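Long-range contacts in ABC transporter, periplasmic solute-binding protein (Rhizobium meliloti, PDB 4WED), which probably binds a solute, perhaps a peptide or a nickel species, in the periplasm and hands it to an ABC transporter for import: residues A341-L346 with K390-D395; P363-L368 with D395-S400; D289-K294 with E347-T352; I300-I305 with A489-V494. One frame throughout, in Å; residues are numbered along the deposited sequence.

From the N terminus, helix 290-299 opens interaction 3. Helix 302-310 opens interaction 4. Interaction 3 closes at 347-352, the end of helix 339-348 and the turn after it. That same helix has by then opened interaction 1, so the two cross. Strand 362-370 opens interaction 2. Interaction 1 closes at 390-395 and interaction 2 at 395-400; they cross and share Asp-395. Interaction 4 closes last, at 489-494, tying the start of helix 302-310 to strand 488-500. Its loop encloses interactions 1 and 2 and crosses interaction 3. Helix 339-348 packs on helix 378-392 in interaction 1 and on helix 290-299 in interaction 3; interaction 2 pairs two strands. The three meet at Leu-346, Leu-364 and Trp-351.

Interaction 1: A341-L346 with K390-D395; sequences AASALL and KEVGID
Leu-346, Ala-342 and Val-392 meet where the middle of helix 339-348 packs against the C-terminal end of helix 378-392. That end is closed by a Schellman motif, and the chain then runs into strand 395-400. The two segments share no hydrogen bond. The contact is buried and mainly apolar.

The apolar part has two patches. In the first, Ala-342 CB lies 3.7 Å from Val-392 CG1. Val-392 CG1 is anti to the carbonyl carbon (chi1 -57°), the branch that meets Ala-342. In the second, Leu-346 CD1 lies against both Val-392 and Ile-394. Leu-346 CD1 is 4.3 Å from Val-392 CG2. Ala-342 and Leu-346 are one helical turn apart, so both come from the same side of their helix. Leu-346 also packs on Ala-295 of helix 290-299 and on Leu-364 of strand 362-370.

The polar groups have partners of their own. Ser-343 OG approaches Val-392 CA to 4.1 Å, but it is hydrogen-bonded to Ala-339 O in the previous turn. Leu-346 CD1 lies 3.4 Å from Val-392 O, and that oxygen accepts a hydrogen bond from Arg-357 NE. The carbonyl is therefore satisfied although a methyl group lies against it.

Backbone bonds shape the turn. Gly-393 N is bonded to Lys-390 O at 2.9 Å. The positive phi of Gly-393 (100°) turns the chain out of the helix. Ile-394, the next residue, crosses Leu-346 at about a right angle, with its CD1 4.0 Å from Leu-346 CD1.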
loop_
_atom_site.group_PDB
_atom_site.type_symbol
_atom_site.label_atom_id
_atom_site.label_comp_id
_atom_site.label_asym_id
_atom_site.label_seq_id
_atom_site.Cartn_x
_atom_site.Cartn_y
_atom_site.Cartn_z
ATOM N N ALA A 341 -24.374 17.035 16.898
ATOM C CA ALA A 341 -23.415 18.034 16.430
ATOM C C ALA A 341 -23.541 18.331 14.911
ATOM O O ALA A 341 -23.480 19.492 14.491
ATOM C CB ALA A 341 -22.007 17.593 16.778
ATOM N N ALA A 342 -23.776 17.302 14.100
ATOM C CA ALA A 342 -23.945 17.508 12.670
ATOM C C ALA A 342 -25.140 18.396 12.329
ATOM O O ALA A 342 -25.044 19.338 11.528
ATOM C CB ALA A 342 -24.055 16.162 11.979
ATOM N N SER A 343 -26.279 18.086 12.939
ATOM C CA SER A 343 -27.506 18.866 12.772
ATOM C C SER A 343 -27.281 20.341 13.160
ATOM O O SER A 343 -27.786 21.271 12.535
ATOM C CB SER A 343 -28.580 18.293 13.719
ATOM O OG SER A 343 -28.837 16.930 13.442
ATOM N N ALA A 344 -26.562 20.529 14.245
ATOM C CA ALA A 344 -26.277 21.865 14.738
ATOM C C ALA A 344 -25.408 22.635 13.725
ATOM O O ALA A 344 -25.684 23.800 13.435
ATOM C CB ALA A 344 -25.615 21.806 16.123
ATOM N N LEU A 345 -24.374 22.001 13.182
ATOM C CA LEU A 345 -23.577 22.657 12.130
ATOM C C LEU A 345 -24.479 23.046 10.989
ATOM O O LEU A 345 -24.502 24.193 10.568
ATOM C CB LEU A 345 -22.495 21.737 11.588
ATOM C CG LEU A 345 -21.371 21.533 12.584
ATOM C CD1 LEU A 345 -20.532 20.316 12.257
ATOM C CD2 LEU A 345 -20.503 22.781 12.631
ATOM N N LEU A 346 -25.252 22.095 10.495
ATOM C CA LEU A 346 -26.115 22.412 9.374
ATOM C C LEU A 346 -27.033 23.582 9.647
ATOM O O LEU A 346 -27.253 24.433 8.778
ATOM C CB LEU A 346 -26.930 21.194 8.990
ATOM C CG LEU A 346 -26.067 20.081 8.437
ATOM C CD1 LEU A 346 -26.875 18.827 8.258
ATOM C CD2 LEU A 346 -25.393 20.503 7.140
ATOM N N LYS A 390 -29.698 10.848 6.230
ATOM C CA LYS A 390 -31.081 11.104 6.398
ATOM C C LYS A 390 -31.291 11.579 7.829
ATOM O O LYS A 390 -31.967 12.575 8.036
ATOM C CB LYS A 390 -31.886 9.849 6.058
ATOM C CG LYS A 390 -33.335 9.858 6.533
ATOM C CD LYS A 390 -34.283 10.433 5.500
ATOM C CE LYS A 390 -35.697 10.377 6.038
ATOM N NZ LYS A 390 -36.662 9.964 4.998
ATOM N N GLU A 391 -30.678 10.905 8.805
ATOM C CA GLU A 391 -30.883 11.238 10.228
ATOM C C GLU A 391 -30.447 12.659 10.578
ATOM O O GLU A 391 -31.016 13.243 11.472
ATOM C CB GLU A 391 -30.171 10.232 11.145
ATOM C CG GLU A 391 -30.938 8.918 11.342
ATOM C CD GLU A 391 -30.077 7.770 11.888
ATOM O OE1 GLU A 391 -28.983 7.516 11.327
ATOM O OE2 GLU A 391 -30.488 7.105 12.865
ATOM N N VAL A 392 -29.442 13.211 9.887
ATOM C CA VAL A 392 -29.018 14.614 10.105
ATOM C C VAL A 392 -29.683 15.616 9.169
ATOM O O VAL A 392 -29.426 16.817 9.276
ATOM C CB VAL A 392 -27.499 14.799 9.988
ATOM C CG1 VAL A 392 -26.802 13.887 10.967
ATOM C CG2 VAL A 392 -26.970 14.544 8.572
ATOM N N GLY A 393 -30.513 15.119 8.254
ATOM C CA GLY A 393 -31.303 15.949 7.347
ATOM C C GLY A 393 -30.751 16.100 5.933
ATOM O O GLY A 393 -31.168 16.988 5.205
ATOM N N ILE A 394 -29.792 15.262 5.546
ATOM C CA ILE A 394 -29.256 15.301 4.202
ATOM C C ILE A 394 -29.874 14.190 3.382
ATOM O O ILE A 394 -29.982 13.065 3.857
ATOM C CB ILE A 394 -27.724 15.113 4.235
ATOM C CG1 ILE A 394 -27.074 16.439 4.679
ATOM C CG2 ILE A 394 -27.214 14.643 2.867
ATOM C CD1 ILE A 394 -25.784 16.296 5.426
ATOM N N ASP A 395 -30.276 14.519 2.158
ATOM C CA ASP A 395 -30.927 13.588 1.213
ATOM C C ASP A 395 -29.871 13.026 0.247
ATOM O O ASP A 395 -29.486 13.664 -0.739
ATOM C CB ASP A 395 -32.064 14.305 0.447
ATOM C CG ASP A 395 -32.722 13.417 -0.647
ATOM O OD1 ASP A 395 -32.928 12.207 -0.433
ATOM O OD2 ASP A 395 -33.037 13.952 -1.731
#

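Interaction 2: P363-L368 with D395-S400; sequences PLTLEL and DLVIRS
Parallel strands 362-370 and 395-400 pair through the ladder that runs from Thr-365 with Asp-395 to Leu-368 with Ile-398. Asp-395 N donates to Leu-364 O, and Asp-395 O accepts from Leu-366 N. Val-397 uses its N and O in the same way, with Leu-366 O at 2.9 Å from its N and Leu-368 N at 2.8 Å from its O. Arg-399 N then bonds to Leu-368 O.

These strands belong to a beta-alpha-beta unit, with helix 378-392 as the crossover between them. The face with Leu-366, Leu-368, Leu-396 and Ile-398 looks toward that helix. There Leu-368 CD2 meets Leu-396 CD2 at 3.8 Å, the two side chains crossing obliquely. Leu-368 also touches Ala-382, and Leu-396 touches Ile-385. Strand 417-421 packs here too, through Leu-417.

The other face is mostly polar and less buried. Thr-365 and Asp-395 lie side by side, pointing the same way, and a weak hydrogen bond joins Thr-365 OG1 to Asp-395 OD2 over 3.4 Å. Val-397 CG2 sits 3.6 Å from Glu-367 CB. Glu-367 CG is anti to its backbone N (chi1 -175°), and the extended chain carries the carboxylate to Arg-399. Glu-367 OE1 stands 3.0 Å above the centre of the Arg-399 guanidinium plane and 3.1 Å from Arg-399 NH2. This salt bridge rests on charge alone, since no N-H points at the oxygen. The carboxylate and guanidinium planes are 57° apart.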
loop_
_atom_site.group_PDB
_atom_site.type_symbol
_atom_site.label_atom_id
_atom_site.label_comp_id
_atom_site.label_asym_id
_atom_site.label_seq_id
_atom_site.Cartn_x
_atom_site.Cartn_y
_atom_site.Cartn_z
ATOM N N PRO A 363 -33.506 21.725 -1.276
ATOM C CA PRO A 363 -33.269 20.709 -0.268
ATOM C C PRO A 363 -31.794 20.362 -0.281
ATOM O O PRO A 363 -31.138 20.620 -1.262
ATOM C CB PRO A 363 -34.120 19.505 -0.752
ATOM C CG PRO A 363 -34.210 19.692 -2.230
ATOM C CD PRO A 363 -34.143 21.169 -2.489
ATOM N N LEU A 364 -31.264 19.808 0.804
ATOM C CA LEU A 364 -29.833 19.523 0.851
ATOM C C LEU A 364 -29.655 18.116 0.272
ATOM O O LEU A 364 -29.744 17.114 0.985
ATOM C CB LEU A 364 -29.329 19.642 2.284
ATOM C CG LEU A 364 -27.819 19.501 2.536
ATOM C CD1 LEU A 364 -26.907 20.000 1.423
ATOM C CD2 LEU A 364 -27.463 20.183 3.857
ATOM N N THR A 365 -29.480 18.070 -1.041
ATOM C CA THR A 365 -29.430 16.831 -1.804
ATOM C C THR A 365 -28.022 16.673 -2.323
ATOM O O THR A 365 -27.496 17.595 -2.934
ATOM C CB THR A 365 -30.392 16.899 -2.980
ATOM O OG1 THR A 365 -31.715 17.002 -2.458
ATOM C CG2 THR A 365 -30.327 15.647 -3.785
ATOM N N LEU A 366 -27.407 15.526 -2.042
ATOM C CA LEU A 366 -26.071 15.201 -2.553
ATOM C C LEU A 366 -26.079 13.857 -3.244
ATOM O O LEU A 366 -26.770 12.937 -2.813
ATOM C CB LEU A 366 -25.073 15.184 -1.423
ATOM C CG LEU A 366 -24.849 16.575 -0.831
ATOM C CD1 LEU A 366 -24.200 16.456 0.534
ATOM C CD2 LEU A 366 -24.033 17.461 -1.776
ATOM N N GLU A 367 -25.327 13.763 -4.338
ATOM C CA GLU A 367 -25.258 12.556 -5.132
ATOM C C GLU A 367 -23.966 11.809 -4.864
ATOM O O GLU A 367 -22.897 12.263 -5.187
ATOM C CB GLU A 367 -25.406 12.868 -6.613
ATOM C CG GLU A 367 -25.466 11.599 -7.460
ATOM C CD GLU A 367 -25.338 11.835 -8.958
ATOM O OE1 GLU A 367 -24.200 12.033 -9.439
ATOM O OE2 GLU A 367 -26.374 11.782 -9.662
ATOM N N LEU A 368 -24.092 10.634 -4.278
ATOM C CA LEU A 368 -22.979 9.744 -4.082
ATOM C C LEU A 368 -22.880 8.769 -5.266
ATOM O O LEU A 368 -23.773 7.928 -5.493
ATOM C CB LEU A 368 -23.172 8.984 -2.775
ATOM C CG LEU A 368 -22.109 7.934 -2.448
ATOM C CD1 LEU A 368 -20.685 8.405 -2.733
ATOM C CD2 LEU A 368 -22.274 7.527 -0.994
ATOM N N ASP A 395 -30.276 14.519 2.158
ATOM C CA ASP A 395 -30.927 13.588 1.213
ATOM C C ASP A 395 -29.871 13.026 0.247
ATOM O O ASP A 395 -29.486 13.664 -0.739
ATOM C CB ASP A 395 -32.064 14.305 0.447
ATOM C CG ASP A 395 -32.722 13.417 -0.647
ATOM O OD1 ASP A 395 -32.928 12.207 -0.433
ATOM O OD2 ASP A 395 -33.037 13.952 -1.731
ATOM N N LEU A 396 -29.385 11.836 0.554
ATOM C CA LEU A 396 -28.324 11.247 -0.240
ATOM C C LEU A 396 -28.915 10.402 -1.390
ATOM O O LEU A 396 -29.590 9.377 -1.181
ATOM C CB LEU A 396 -27.393 10.415 0.647
ATOM C CG LEU A 396 -26.044 10.019 0.008
ATOM C CD1 LEU A 396 -24.925 11.008 0.307
ATOM C CD2 LEU A 396 -25.584 8.662 0.460
ATOM N N VAL A 397 -28.708 10.855 -2.610
ATOM C CA VAL A 397 -29.063 10.028 -3.753
ATOM C C VAL A 397 -27.830 9.211 -4.226
ATOM O O VAL A 397 -26.710 9.748 -4.381
ATOM C CB VAL A 397 -29.728 10.844 -4.916
ATOM C CG1 VAL A 397 -30.811 11.792 -4.387
ATOM C CG2 VAL A 397 -28.714 11.630 -5.721
ATOM N N ILE A 398 -28.053 7.913 -4.467
ATOM C CA ILE A 398 -27.002 7.025 -4.941
ATOM C C ILE A 398 -27.149 6.740 -6.433
ATOM O O ILE A 398 -28.209 6.350 -6.902
ATOM C CB ILE A 398 -27.020 5.698 -4.173
ATOM C CG1 ILE A 398 -26.980 5.990 -2.668
ATOM C CG2 ILE A 398 -25.859 4.804 -4.609
ATOM C CD1 ILE A 398 -27.301 4.801 -1.790
ATOM N N ARG A 399 -26.068 6.951 -7.163
ATOM C CA ARG A 399 -25.957 6.541 -8.551
ATOM C C ARG A 399 -24.861 5.440 -8.621
ATOM O O ARG A 399 -23.649 5.714 -8.487
ATOM C CB ARG A 399 -25.661 7.764 -9.431
ATOM C CG ARG A 399 -25.734 7.510 -10.933
ATOM C CD ARG A 399 -25.724 8.817 -11.714
ATOM N NE ARG A 399 -24.412 9.472 -11.693
ATOM C CZ ARG A 399 -24.161 10.683 -12.191
ATOM N NH1 ARG A 399 -25.136 11.395 -12.755
ATOM N NH2 ARG A 399 -22.939 11.193 -12.123
ATOM N N SER A 400 -25.330 4.195 -8.767
ATOM C CA SER A 400 -24.505 2.971 -8.795
ATOM C C SER A 400 -24.147 2.699 -10.248
ATOM O O SER A 400 -25.032 2.628 -11.086
ATOM C CB SER A 400 -25.306 1.782 -8.200
ATOM O OG SER A 400 -24.484 0.688 -7.789
#

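Interaction 3: D289-K294 with E347-T352; sequences DPQVRK and EKAGWT
Asp-289 O, in the residue that touches Ala-349, accepts two backbone bonds. Val-292 N lies 2.8 Å from Asp-289 O, and Arg-293 N makes a longer bond to it. Asp-289 is the N-cap of helix 290-299, and its carboxylate completes the cap. Gln-291 N donates to Asp-289 OD1 at 2.9 Å, meeting it on the anti side and 28° out of the carboxylate plane. Asp-289 OD2 meets Ala-349 CB at 3.4 Å. Asp-289 CG stands anti to the backbone N (chi1 -173°), where the carboxylate can have OD1 at Gln-291 N and OD2 at Ala-349 CB.

Ala-349 lies at the C-terminal end of helix 339-348, where Gly-350 closes a Schellman motif. Gly-350 N bonds to Glu-347 O at 2.8 Å. The start of one helix thus packs against the end of another.

Gln-291 reaches across with an extended chain. Gln-291 OE1 is 4.0 Å from Ala-349 CB, and Gln-291 NE2 is 3.7 Å from Lys-348 CB. The Gln-291 and Lys-348 side chains cross at about a right angle. Deeper in, Val-292 CG2 lies 4.0 Å from Trp-351 NE1 and approaches the indole obliquely. Trp-351 also packs on Pro-286 and on Leu-364. Val-292 touches Leu-346 as well, so this inner end joins the same buried core.

No hydrogen bond links the two segments. Ala-349 O is bonded to Lys-359 NZ, and Trp-351 O to Arg-357 NH1. The union of the two helix ends therefore depends on van der Waals packing, while the backbone bonds named here are made within a segment or to Lys-359 and Arg-357.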
loop_
_atom_site.group_PDB
_atom_site.type_symbol
_atom_site.label_atom_id
_atom_site.label_comp_id
_atom_site.label_asym_id
_atom_site.label_seq_id
_atom_site.Cartn_x
_atom_site.Cartn_y
_atom_site.Cartn_z
ATOM N N ASP A 289 -19.359 25.153 1.625
ATOM C CA ASP A 289 -19.394 25.502 3.012
ATOM C C ASP A 289 -18.720 24.404 3.843
ATOM O O ASP A 289 -19.291 23.361 4.043
ATOM C CB ASP A 289 -20.842 25.681 3.447
ATOM C CG ASP A 289 -20.956 26.226 4.849
ATOM O OD1 ASP A 289 -20.029 25.962 5.647
ATOM O OD2 ASP A 289 -21.965 26.909 5.151
ATOM N N PRO A 290 -17.519 24.657 4.369
ATOM C CA PRO A 290 -16.805 23.633 5.132
ATOM C C PRO A 290 -17.498 23.076 6.364
ATOM O O PRO A 290 -17.148 21.973 6.794
ATOM C CB PRO A 290 -15.521 24.349 5.560
ATOM C CG PRO A 290 -15.809 25.797 5.393
ATOM C CD PRO A 290 -16.681 25.851 4.187
ATOM N N GLN A 291 -18.447 23.832 6.925
ATOM C CA GLN A 291 -19.288 23.359 8.032
ATOM C C GLN A 291 -20.157 22.200 7.568
ATOM O O GLN A 291 -20.463 21.268 8.337
ATOM C CB GLN A 291 -20.234 24.452 8.548
ATOM C CG GLN A 291 -19.618 25.741 9.108
ATOM C CD GLN A 291 -20.701 26.655 9.700
ATOM O OE1 GLN A 291 -21.059 27.694 9.123
ATOM N NE2 GLN A 291 -21.272 26.231 10.831
ATOM N N VAL A 292 -20.577 22.279 6.306
ATOM C CA VAL A 292 -21.409 21.234 5.704
ATOM C C VAL A 292 -20.564 20.008 5.466
ATOM O O VAL A 292 -20.964 18.899 5.786
ATOM C CB VAL A 292 -22.057 21.726 4.406
ATOM C CG1 VAL A 292 -22.721 20.581 3.626
ATOM C CG2 VAL A 292 -23.073 22.828 4.737
ATOM N N ARG A 293 -19.370 20.200 4.935
ATOM C CA ARG A 293 -18.450 19.084 4.804
ATOM C C ARG A 293 -18.203 18.351 6.154
ATOM O O ARG A 293 -18.244 17.116 6.245
ATOM C CB ARG A 293 -17.159 19.590 4.237
ATOM C CG ARG A 293 -17.270 19.992 2.792
ATOM C CD ARG A 293 -15.873 20.233 2.220
ATOM N NE ARG A 293 -15.764 21.617 1.795
ATOM C CZ ARG A 293 -14.864 22.488 2.182
ATOM N NH1 ARG A 293 -13.875 22.163 2.988
ATOM N NH2 ARG A 293 -14.948 23.715 1.707
ATOM N N LYS A 294 -17.955 19.120 7.190
ATOM C CA LYS A 294 -17.697 18.565 8.494
ATOM C C LYS A 294 -18.902 17.774 8.962
ATOM O O LYS A 294 -18.771 16.678 9.505
ATOM C CB LYS A 294 -17.439 19.728 9.456
ATOM C CG LYS A 294 -16.959 19.356 10.849
ATOM C CD LYS A 294 -16.508 20.608 11.577
ATOM C CE LYS A 294 -16.209 20.320 13.022
ATOM N NZ LYS A 294 -16.071 21.588 13.812
ATOM N N GLU A 347 -27.577 23.623 10.849
ATOM C CA GLU A 347 -28.426 24.748 11.263
ATOM C C GLU A 347 -27.660 26.092 11.328
ATOM O O GLU A 347 -28.121 27.090 10.804
ATOM C CB GLU A 347 -29.112 24.453 12.607
ATOM C CG GLU A 347 -30.503 25.086 12.715
ATOM C CD GLU A 347 -31.569 24.132 13.262
ATOM O OE1 GLU A 347 -31.766 24.194 14.506
ATOM O OE2 GLU A 347 -32.190 23.329 12.478
ATOM N N LYS A 348 -26.500 26.114 11.962
ATOM C CA LYS A 348 -25.658 27.311 11.935
ATOM C C LYS A 348 -25.400 27.753 10.474
ATOM O O LYS A 348 -25.437 28.933 10.160
ATOM C CB LYS A 348 -24.333 27.058 12.669
ATOM C CG LYS A 348 -24.455 26.888 14.179
ATOM C CD LYS A 348 -23.187 26.299 14.793
ATOM C CE LYS A 348 -23.423 25.749 16.204
ATOM N NZ LYS A 348 -22.454 24.648 16.537
ATOM N N ALA A 349 -25.153 26.795 9.579
ATOM C CA ALA A 349 -24.921 27.108 8.163
ATOM C C ALA A 349 -26.192 27.519 7.431
ATOM O O ALA A 349 -26.119 27.862 6.280
ATOM C CB ALA A 349 -24.285 25.936 7.442
ATOM N N GLY A 350 -27.346 27.448 8.092
ATOM C CA GLY A 350 -28.631 27.850 7.504
ATOM C C GLY A 350 -29.415 26.770 6.779
ATOM O O GLY A 350 -30.289 27.090 6.011
ATOM N N TRP A 351 -29.084 25.495 6.982
ATOM C CA TRP A 351 -29.917 24.409 6.478
ATOM C C TRP A 351 -30.864 23.973 7.586
ATOM O O TRP A 351 -30.438 23.433 8.612
ATOM C CB TRP A 351 -29.059 23.255 5.978
ATOM C CG TRP A 351 -28.208 23.701 4.835
ATOM C CD1 TRP A 351 -26.982 24.266 4.920
ATOM C CD2 TRP A 351 -28.548 23.673 3.431
ATOM N NE1 TRP A 351 -26.520 24.584 3.677
ATOM C CE2 TRP A 351 -27.447 24.218 2.735
ATOM C CE3 TRP A 351 -29.664 23.215 2.699
ATOM C CZ2 TRP A 351 -27.418 24.338 1.346
ATOM C CZ3 TRP A 351 -29.651 23.342 1.324
ATOM C CH2 TRP A 351 -28.524 23.906 0.653
ATOM N N THR A 352 -32.144 24.285 7.415
ATOM C CA THR A 352 -33.143 23.892 8.394
ATOM C C THR A 352 -34.289 23.133 7.747
ATOM O O THR A 352 -34.612 23.339 6.571
ATOM C CB THR A 352 -33.719 25.099 9.095
ATOM O OG1 THR A 352 -34.266 25.970 8.112
ATOM C CG2 THR A 352 -32.660 25.806 9.884
#

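Interaction 4: I300-I305 with A489-V494; sequences IDRAAI and APLVYV
Arg-302 reaches from the first turn of helix 302-310, N-capped by Asp-301, to Pro-490 O on strand 488-500. That strand belongs to an antiparallel sheet, here in a family 5 solute-binding protein. The contact is buried and joins the start of the helix to the sheet.

The guanidinium grips one carbonyl oxygen side-on. Arg-302 NE lies 2.9 Å from Pro-490 O, and Arg-302 NH2 lies 3.0 Å from the same atom. The oxygen is at the edge of the group, 15° out of its plane. Arg-302 CG is anti to the carbonyl carbon (chi1 -78°), and the chain bends at chi2 (135°), which sets the direction of CD. Other carbonyls hold the group too. Arg-302 NH1 donates to Ser-297 O, and NE makes a weak bond to Ala-317 O. Three carbonyl oxygens, one weakly, accept from the group, which probably helps to offset its buried charge. Leu-491 CD2 lies 4.2 Å above one face of the Arg-302 guanidinium, offset toward the rim.

Apolar contacts flank Arg-302, from Ile-300 and Ile-305. Ile-300 CG2 meets the same Leu-491 CD2 at 4.3 Å, so this methyl sits against both residues. Ile-300 also touches Met-277 of the sheet and Met-389 of helix 378-392. Val-492 CG1 is anti to the carbonyl carbon, beside the backbone N, and is the branch that faces the helix. As a methyl against a carbonyl, Val-492 CG1 lies 3.7 Å from Arg-302 O. Val-492 CG1 also meets Ile-305 CB at 4.2 Å.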
loop_
_atom_site.group_PDB
_atom_site.type_symbol
_atom_site.label_atom_id
_atom_site.label_comp_id
_atom_site.label_asym_id
_atom_site.label_seq_id
_atom_site.Cartn_x
_atom_site.Cartn_y
_atom_site.Cartn_z
ATOM N N ILE A 300 -21.476 10.620 9.714
ATOM C CA ILE A 300 -21.261 9.264 9.240
ATOM C C ILE A 300 -20.725 8.419 10.381
ATOM O O ILE A 300 -19.988 8.944 11.255
ATOM C CB ILE A 300 -20.252 9.303 8.090
ATOM C CG1 ILE A 300 -20.968 9.791 6.831
ATOM C CG2 ILE A 300 -19.614 7.944 7.857
ATOM C CD1 ILE A 300 -20.030 10.161 5.679
ATOM N N ASP A 301 -21.091 7.127 10.379
ATOM C CA ASP A 301 -20.538 6.146 11.316
ATOM C C ASP A 301 -19.545 5.175 10.648
ATOM O O ASP A 301 -19.927 4.217 9.994
ATOM C CB ASP A 301 -21.631 5.363 12.008
ATOM C CG ASP A 301 -21.112 4.575 13.185
ATOM O OD1 ASP A 301 -20.168 3.788 13.038
ATOM O OD2 ASP A 301 -21.645 4.736 14.280
ATOM N N ARG A 302 -18.267 5.432 10.846
ATOM C CA ARG A 302 -17.223 4.625 10.255
ATOM C C ARG A 302 -17.304 3.210 10.774
ATOM O O ARG A 302 -17.078 2.266 10.047
ATOM C CB ARG A 302 -15.862 5.240 10.548
ATOM C CG ARG A 302 -15.550 6.428 9.667
ATOM C CD ARG A 302 -14.967 7.583 10.443
ATOM N NE ARG A 302 -14.599 8.668 9.556
ATOM C CZ ARG A 302 -15.312 9.766 9.378
ATOM N NH1 ARG A 302 -16.436 9.945 10.032
ATOM N NH2 ARG A 302 -14.896 10.693 8.545
ATOM N N ALA A 303 -17.621 3.080 12.051
ATOM C CA ALA A 303 -17.756 1.777 12.698
ATOM C C ALA A 303 -18.819 0.897 12.048
ATOM O O ALA A 303 -18.644 -0.306 11.960
ATOM C CB ALA A 303 -18.054 1.961 14.177
ATOM N N ALA A 304 -19.915 1.497 11.613
ATOM C CA ALA A 304 -20.969 0.791 10.893
ATOM C C ALA A 304 -20.471 0.432 9.488
ATOM O O ALA A 304 -20.776 -0.626 8.949
ATOM C CB ALA A 304 -22.202 1.675 10.805
ATOM N N ILE A 305 -19.686 1.323 8.893
ATOM C CA ILE A 305 -19.043 1.008 7.600
ATOM C C ILE A 305 -18.195 -0.256 7.766
ATOM O O ILE A 305 -18.215 -1.163 6.925
ATOM C CB ILE A 305 -18.090 2.109 7.115
ATOM C CG1 ILE A 305 -18.768 3.474 7.089
ATOM C CG2 ILE A 305 -17.540 1.778 5.730
ATOM C CD1 ILE A 305 -19.488 3.789 5.823
ATOM N N ALA A 489 -12.875 13.266 3.618
ATOM C CA ALA A 489 -13.439 12.450 4.740
ATOM C C ALA A 489 -12.910 11.008 4.713
ATOM O O ALA A 489 -13.466 10.190 4.051
ATOM C CB ALA A 489 -14.984 12.476 4.723
ATOM N N PRO A 490 -11.789 10.725 5.406
ATOM C CA PRO A 490 -11.319 9.344 5.516
ATOM C C PRO A 490 -12.330 8.509 6.264
ATOM O O PRO A 490 -12.908 8.970 7.202
ATOM C CB PRO A 490 -10.019 9.469 6.312
ATOM C CG PRO A 490 -9.613 10.900 6.218
ATOM C CD PRO A 490 -10.894 11.671 6.110
ATOM N N LEU A 491 -12.609 7.304 5.799
ATOM C CA LEU A 491 -13.682 6.515 6.391
ATOM C C LEU A 491 -13.117 5.390 7.249
ATOM O O LEU A 491 -13.134 5.482 8.457
ATOM C CB LEU A 491 -14.571 6.009 5.269
ATOM C CG LEU A 491 -15.241 7.134 4.487
ATOM C CD1 LEU A 491 -16.087 6.522 3.393
ATOM C CD2 LEU A 491 -16.122 7.936 5.428
ATOM N N VAL A 492 -12.499 4.399 6.621
ATOM C CA VAL A 492 -11.853 3.299 7.306
ATOM C C VAL A 492 -10.490 2.974 6.644
ATOM O O VAL A 492 -10.253 3.304 5.475
ATOM C CB VAL A 492 -12.712 2.040 7.251
ATOM C CG1 VAL A 492 -13.982 2.175 8.102
ATOM C CG2 VAL A 492 -13.059 1.724 5.807
ATOM N N TYR A 493 -9.613 2.345 7.422
ATOM C CA TYR A 493 -8.468 1.662 6.901
ATOM C C TYR A 493 -8.915 0.281 6.447
ATOM O O TYR A 493 -9.700 -0.434 7.120
ATOM C CB TYR A 493 -7.351 1.615 7.952
ATOM C CG TYR A 493 -7.035 3.009 8.501
ATOM C CD1 TYR A 493 -6.714 4.032 7.637
ATOM C CD2 TYR A 493 -7.112 3.299 9.859
ATOM C CE1 TYR A 493 -6.454 5.301 8.093
ATOM C CE2 TYR A 493 -6.858 4.586 10.348
ATOM C CZ TYR A 493 -6.532 5.583 9.445
ATOM O OH TYR A 493 -6.265 6.864 9.838
ATOM N N VAL A 494 -8.433 -0.096 5.283
ATOM C CA VAL A 494 -8.820 -1.366 4.663
ATOM C C VAL A 494 -7.951 -2.499 5.224
ATOM O O VAL A 494 -6.767 -2.572 4.934
ATOM C CB VAL A 494 -8.641 -1.264 3.144
ATOM C CG1 VAL A 494 -8.943 -2.583 2.436
ATOM C CG2 VAL A 494 -9.537 -0.160 2.580
#